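Local structure of transcription factor tau subunit sfc1 (Schizosaccharomyces pombe, 4BJI) at residues K72-S84 with D89-D101. The protein serves as a subunit of the RNA polymerase III factor TFIIIC, in the tauA part that binds boxA promoter DNA of tRNA genes, here as its DNA-binding domain. Numbering follows the deposited sequence. Where two conformers were deposited one is given.
Sequences KFALPYLSYLWTS and DTYTRFGYDPRKD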
loop_
_atom_site.group_PDB
_atom_site.type_symbol
_atom_site.label_atom_id
_atom_site.label_comp_id
_atom_site.label_asym_id
_atom_site.label_seq_id
_atom_site.Cartn_x
_atom_site.Cartn_y
_atom_site.Cartn_z
ATOM N N LYS A 72 -10.015 11.011 6.529
ATOM C CA LYS A 72 -9.326 11.888 5.597
ATOM C C LYS A 72 -8.936 13.253 6.186
ATOM O O LYS A 72 -7.990 13.889 5.717
ATOM C CB LYS A 72 -10.128 12.091 4.310
ATOM C CG LYS A 72 -11.366 12.908 4.456
ATOM C CD LYS A 72 -11.951 13.228 3.081
ATOM C CE LYS A 72 -13.243 13.962 3.240
ATOM N NZ LYS A 72 -13.741 14.409 1.913
ATOM N N PHE A 73 -9.650 13.673 7.226
ATOM C CA PHE A 73 -9.335 14.908 7.908
ATOM C C PHE A 73 -8.254 14.744 8.982
ATOM O O PHE A 73 -7.567 15.691 9.336
ATOM C CB PHE A 73 -10.617 15.464 8.567
ATOM C CG PHE A 73 -11.703 15.845 7.586
ATOM C CD1 PHE A 73 -11.688 17.063 6.969
ATOM C CD2 PHE A 73 -12.717 14.955 7.295
ATOM C CE1 PHE A 73 -12.694 17.412 6.046
ATOM C CE2 PHE A 73 -13.715 15.286 6.390
ATOM C CZ PHE A 73 -13.695 16.513 5.769
ATOM N N ALA A 74 -8.137 13.529 9.522
ATOM C CA ALA A 74 -7.175 13.222 10.588
ATOM C C ALA A 74 -5.766 12.927 10.023
ATOM O O ALA A 74 -4.758 13.322 10.621
ATOM C CB ALA A 74 -7.677 12.023 11.402
ATOM N N LEU A 75 -5.718 12.237 8.883
ATOM C CA LEU A 75 -4.424 11.794 8.323
ATOM C C LEU A 75 -3.428 12.947 8.132
ATOM O O LEU A 75 -2.252 12.779 8.416
ATOM C CB LEU A 75 -4.620 10.990 7.035
ATOM C CG LEU A 75 -5.059 9.537 7.281
ATOM C CD1 LEU A 75 -5.667 8.895 6.078
ATOM C CD2 LEU A 75 -3.889 8.701 7.820
ATOM N N PRO A 76 -3.894 14.130 7.677
ATOM C CA PRO A 76 -2.946 15.218 7.429
ATOM C C PRO A 76 -2.257 15.768 8.672
ATOM O O PRO A 76 -1.285 16.531 8.593
ATOM C CB PRO A 76 -3.840 16.303 6.773
ATOM C CG PRO A 76 -4.877 15.549 6.087
ATOM C CD PRO A 76 -5.209 14.459 7.081
ATOM N N TYR A 77 -2.762 15.379 9.848
ATOM C CA TYR A 77 -2.112 15.777 11.081
ATOM C C TYR A 77 -0.899 14.933 11.445
ATOM O O TYR A 77 -0.108 15.320 12.301
ATOM C CB TYR A 77 -3.108 15.743 12.258
ATOM C CG TYR A 77 -4.060 16.923 12.262
ATOM C CD1 TYR A 77 -5.256 16.885 11.565
ATOM C CD2 TYR A 77 -3.721 18.095 12.919
ATOM C CE1 TYR A 77 -6.116 17.988 11.542
ATOM C CE2 TYR A 77 -4.571 19.195 12.902
ATOM C CZ TYR A 77 -5.749 19.122 12.212
ATOM O OH TYR A 77 -6.583 20.230 12.227
ATOM N N LEU A 78 -0.745 13.782 10.775
ATOM C CA LEU A 78 0.294 12.818 11.110
ATOM C C LEU A 78 1.130 12.328 9.940
ATOM O O LEU A 78 2.156 11.705 10.166
ATOM C CB LEU A 78 -0.325 11.575 11.747
ATOM C CG LEU A 78 -1.110 11.793 13.026
ATOM C CD1 LEU A 78 -1.751 10.500 13.430
ATOM C CD2 LEU A 78 -0.221 12.347 14.134
ATOM N N SER A 79 0.674 12.546 8.717
ATOM C CA SER A 79 1.231 11.850 7.564
ATOM C C SER A 79 1.127 12.682 6.301
ATOM O O SER A 79 0.334 13.631 6.252
ATOM C CB SER A 79 0.516 10.504 7.363
ATOM O OG SER A 79 -0.839 10.680 6.966
ATOM N N TYR A 80 1.906 12.295 5.293
ATOM C CA TYR A 80 1.842 12.861 3.950
ATOM C C TYR A 80 1.490 11.732 2.969
ATOM O O TYR A 80 1.590 10.550 3.321
ATOM C CB TYR A 80 3.185 13.532 3.584
ATOM C CG TYR A 80 4.378 12.604 3.526
ATOM C CD1 TYR A 80 5.101 12.265 4.671
ATOM C CD2 TYR A 80 4.780 12.043 2.330
ATOM C CE1 TYR A 80 6.205 11.397 4.601
ATOM C CE2 TYR A 80 5.847 11.170 2.253
ATOM C CZ TYR A 80 6.571 10.866 3.375
ATOM O OH TYR A 80 7.624 9.979 3.264
ATOM N N LEU A 81 1.104 12.060 1.749
ATOM C CA LEU A 81 0.539 11.111 0.809
ATOM C C LEU A 81 1.332 11.039 -0.486
ATOM O O LEU A 81 1.555 12.066 -1.127
ATOM C CB LEU A 81 -0.892 11.538 0.467
ATOM C CG LEU A 81 -1.627 10.768 -0.620
ATOM C CD1 LEU A 81 -1.837 9.319 -0.285
ATOM C CD2 LEU A 81 -2.993 11.442 -0.920
ATOM N N TRP A 82 1.770 9.854 -0.872
ATOM C CA TRP A 82 2.427 9.671 -2.174
ATOM C C TRP A 82 1.405 9.640 -3.295
ATOM O O TRP A 82 0.410 8.915 -3.195
ATOM C CB TRP A 82 3.185 8.347 -2.192
ATOM C CG TRP A 82 4.308 8.299 -1.204
ATOM C CD1 TRP A 82 4.248 7.838 0.069
ATOM C CD2 TRP A 82 5.660 8.754 -1.394
ATOM N NE1 TRP A 82 5.468 7.951 0.683
ATOM C CE2 TRP A 82 6.356 8.526 -0.193
ATOM C CE3 TRP A 82 6.347 9.343 -2.467
ATOM C CZ2 TRP A 82 7.699 8.879 -0.030
ATOM C CZ3 TRP A 82 7.669 9.676 -2.309
ATOM C CH2 TRP A 82 8.331 9.462 -1.097
ATOM N N THR A 83 1.617 10.398 -4.364
ATOM C CA THR A 83 0.625 10.311 -5.454
ATOM C C THR A 83 1.097 9.536 -6.660
ATOM O O THR A 83 0.355 9.398 -7.619
ATOM C CB THR A 83 0.123 11.662 -5.849
ATOM O OG1 THR A 83 1.246 12.494 -6.039
ATOM C CG2 THR A 83 -0.747 12.208 -4.714
ATOM N N SER A 84 2.308 8.985 -6.612
ATOM C CA SER A 84 2.824 8.124 -7.664
ATOM C C SER A 84 4.021 7.364 -7.092
ATOM O O SER A 84 4.463 7.654 -5.982
ATOM C CB SER A 84 3.217 8.959 -8.871
ATOM O OG SER A 84 4.173 9.922 -8.484
ATOM N N ASP A 89 -0.415 6.070 -3.223
ATOM C CA ASP A 89 -1.679 5.884 -2.494
ATOM C C ASP A 89 -1.455 5.366 -1.068
ATOM O O ASP A 89 -2.378 4.798 -0.434
ATOM C CB ASP A 89 -2.639 4.968 -3.272
ATOM C CG ASP A 89 -3.105 5.599 -4.553
ATOM O OD1 ASP A 89 -3.381 6.806 -4.544
ATOM O OD2 ASP A 89 -3.105 4.893 -5.580
ATOM N N THR A 90 -0.252 5.594 -0.519
ATOM C CA THR A 90 0.004 5.372 0.886
ATOM C C THR A 90 0.262 6.665 1.620
ATOM O O THR A 90 0.855 7.612 1.062
ATOM C CB THR A 90 1.182 4.406 1.188
ATOM O OG1 THR A 90 2.451 5.002 0.856
ATOM C CG2 THR A 90 1.005 3.098 0.438
ATOM N N TYR A 91 -0.197 6.695 2.865
ATOM C CA TYR A 91 0.084 7.751 3.828
ATOM C C TYR A 91 1.262 7.325 4.662
ATOM O O TYR A 91 1.281 6.212 5.221
ATOM C CB TYR A 91 -1.146 7.962 4.726
ATOM C CG TYR A 91 -2.339 8.472 3.963
ATOM C CD1 TYR A 91 -3.201 7.597 3.318
ATOM C CD2 TYR A 91 -2.583 9.833 3.854
ATOM C CE1 TYR A 91 -4.272 8.056 2.557
ATOM C CE2 TYR A 91 -3.664 10.292 3.110
ATOM C CZ TYR A 91 -4.501 9.383 2.476
ATOM O OH TYR A 91 -5.587 9.810 1.704
ATOM N N THR A 92 2.289 8.174 4.717
ATOM C CA THR A 92 3.544 7.884 5.436
ATOM C C THR A 92 3.708 8.868 6.583
ATOM O O THR A 92 3.509 10.079 6.418
ATOM C CB THR A 92 4.728 8.019 4.469
ATOM O OG1 THR A 92 4.576 7.096 3.371
ATOM C CG2 THR A 92 6.029 7.731 5.188
ATOM N N ARG A 93 4.090 8.364 7.743
ATOM C CA ARG A 93 4.219 9.238 8.886
ATOM C C ARG A 93 5.309 10.291 8.636
ATOM O O ARG A 93 6.329 10.042 7.961
ATOM C CB ARG A 93 4.472 8.424 10.157
ATOM C CG ARG A 93 5.802 7.723 10.231
ATOM C CD ARG A 93 5.946 6.890 11.553
ATOM N NE ARG A 93 7.330 6.455 11.760
ATOM C CZ ARG A 93 7.734 5.244 12.157
ATOM N NH1 ARG A 93 6.901 4.224 12.444
ATOM N NH2 ARG A 93 9.050 5.055 12.253
ATOM N N PHE A 94 5.097 11.494 9.155
ATOM C CA PHE A 94 6.044 12.590 8.935
ATOM C C PHE A 94 7.457 12.157 9.333
ATOM O O PHE A 94 7.658 11.456 10.322
ATOM C CB PHE A 94 5.641 13.824 9.742
ATOM C CG PHE A 94 4.382 14.500 9.230
ATOM C CD1 PHE A 94 4.209 14.784 7.890
ATOM C CD2 PHE A 94 3.359 14.889 10.127
ATOM C CE1 PHE A 94 3.046 15.410 7.420
ATOM C CE2 PHE A 94 2.202 15.527 9.662
ATOM C CZ PHE A 94 2.039 15.780 8.297
ATOM N N GLY A 95 8.406 12.564 8.502
ATOM C CA GLY A 95 9.819 12.360 8.761
ATOM C C GLY A 95 10.361 11.010 8.343
ATOM O O GLY A 95 11.581 10.854 8.318
ATOM N N TYR A 96 9.498 10.052 8.021
ATOM C CA TYR A 96 9.964 8.732 7.591
ATOM C C TYR A 96 10.084 8.751 6.062
ATOM O O TYR A 96 9.112 9.079 5.373
ATOM C CB TYR A 96 8.989 7.639 8.010
ATOM C CG TYR A 96 9.425 6.245 7.604
ATOM C CD1 TYR A 96 10.423 5.587 8.303
ATOM C CD2 TYR A 96 8.855 5.581 6.544
ATOM C CE1 TYR A 96 10.839 4.310 7.930
ATOM C CE2 TYR A 96 9.248 4.332 6.179
ATOM C CZ TYR A 96 10.248 3.702 6.861
ATOM O OH TYR A 96 10.629 2.437 6.471
ATOM N N ASP A 97 11.273 8.446 5.540
ATOM C CA ASP A 97 11.522 8.408 4.092
ATOM C C ASP A 97 11.751 6.961 3.669
ATOM O O ASP A 97 12.828 6.403 3.875
ATOM C CB ASP A 97 12.739 9.262 3.726
ATOM C CG ASP A 97 12.893 9.445 2.233
ATOM O OD1 ASP A 97 12.280 8.683 1.455
ATOM O OD2 ASP A 97 13.609 10.400 1.843
ATOM N N PRO A 98 10.739 6.331 3.064
ATOM C CA PRO A 98 10.857 4.914 2.696
ATOM C C PRO A 98 11.839 4.692 1.571
ATOM O O PRO A 98 12.227 3.535 1.301
ATOM C CB PRO A 98 9.433 4.544 2.285
ATOM C CG PRO A 98 8.824 5.867 1.777
ATOM C CD PRO A 98 9.417 6.911 2.740
ATOM N N ARG A 99 12.298 5.767 0.924
ATOM C CA ARG A 99 13.303 5.615 -0.120
ATOM C C ARG A 99 14.678 5.437 0.493
ATOM O O ARG A 99 15.655 5.064 -0.202
ATOM C CB ARG A 99 13.353 6.873 -1.015
ATOM C CG ARG A 99 12.043 7.234 -1.629
ATOM C CD ARG A 99 12.091 8.617 -2.263
ATOM N NE ARG A 99 12.369 9.645 -1.267
ATOM C CZ ARG A 99 12.555 10.919 -1.575
ATOM N NH1 ARG A 99 12.448 11.316 -2.848
ATOM N NH2 ARG A 99 12.839 11.782 -0.608
ATOM N N LYS A 100 14.819 5.702 1.789
ATOM C CA LYS A 100 16.114 5.605 2.468
ATOM C C LYS A 100 16.271 4.369 3.329
ATOM O O LYS A 100 17.333 4.133 3.919
ATOM C CB LYS A 100 16.380 6.807 3.359
ATOM C CG LYS A 100 16.474 8.119 2.653
ATOM C CD LYS A 100 16.968 9.139 3.668
ATOM C CE LYS A 100 16.955 10.569 3.159
ATOM N NZ LYS A 100 17.703 10.750 1.885
ATOM N N ASP A 101 15.215 3.570 3.445
ATOM C CA ASP A 101 15.192 2.443 4.343
ATOM C C ASP A 101 14.682 1.228 3.564
ATOM O O ASP A 101 13.507 1.142 3.245
ATOM C CB ASP A 101 14.262 2.765 5.535
ATOM C CG ASP A 101 14.041 1.586 6.478
ATOM O OD1 ASP A 101 14.809 0.607 6.416
ATOM O OD2 ASP A 101 13.078 1.642 7.313
HETATM O O HOH W 1 -2.357 9.286 -3.835
HETATM O O HOH W 2 -2.838 8.389 -6.942
#
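Y80 lies with one face of its ring over T92, whose CB sits 3.6 Å from Y80 CZ, a CH-pi contact in the antiparallel beta hairpin of strands 79-82 and 90-93. These are the two inner strands of a four-stranded sheet in the helix-turn-helix family region of this DNA-binding domain. Y80 and T92 form a hydrogen-bonded pair, bound both ways, with T92 N to Y80 O the shorter bond at 2.8 Å. With CG between its backbone N and carbonyl carbon (chi1 63°), the Y80 ring lies alongside T92, and Y80 OH donates to Y96 O at 2.7 Å, nearly along the C=O axis. A phenylalanine here would probably leave Y96 O, at the end of the R93-Y96 type II turn, without this donor. Beside Y80, the W82 indole meets T92 OG1 with NE1 at 3.0 Å, in the ring plane though the bond is bent (137°), while its CZ2 packs on P98 CG. On the other face of the hairpin the Y91 ring is clamped between two methyls, L75 CD1 centred over one side at 3.6 Å from the ring centroid and L81 CD1 over the other. F94 lays its ring against the L78-S79 peptide, with the carbonyl oxygens of P76 and Y77 at its edge. Past the turn, R99 forms a salt bridge with D97, its NE and NH2 each bonding one carboxylate oxygen, and its NH1 bonds to M17 and V19 carbonyls; R99 NE reaches the syn lone pair of D97 OD1 at 2.9 Å.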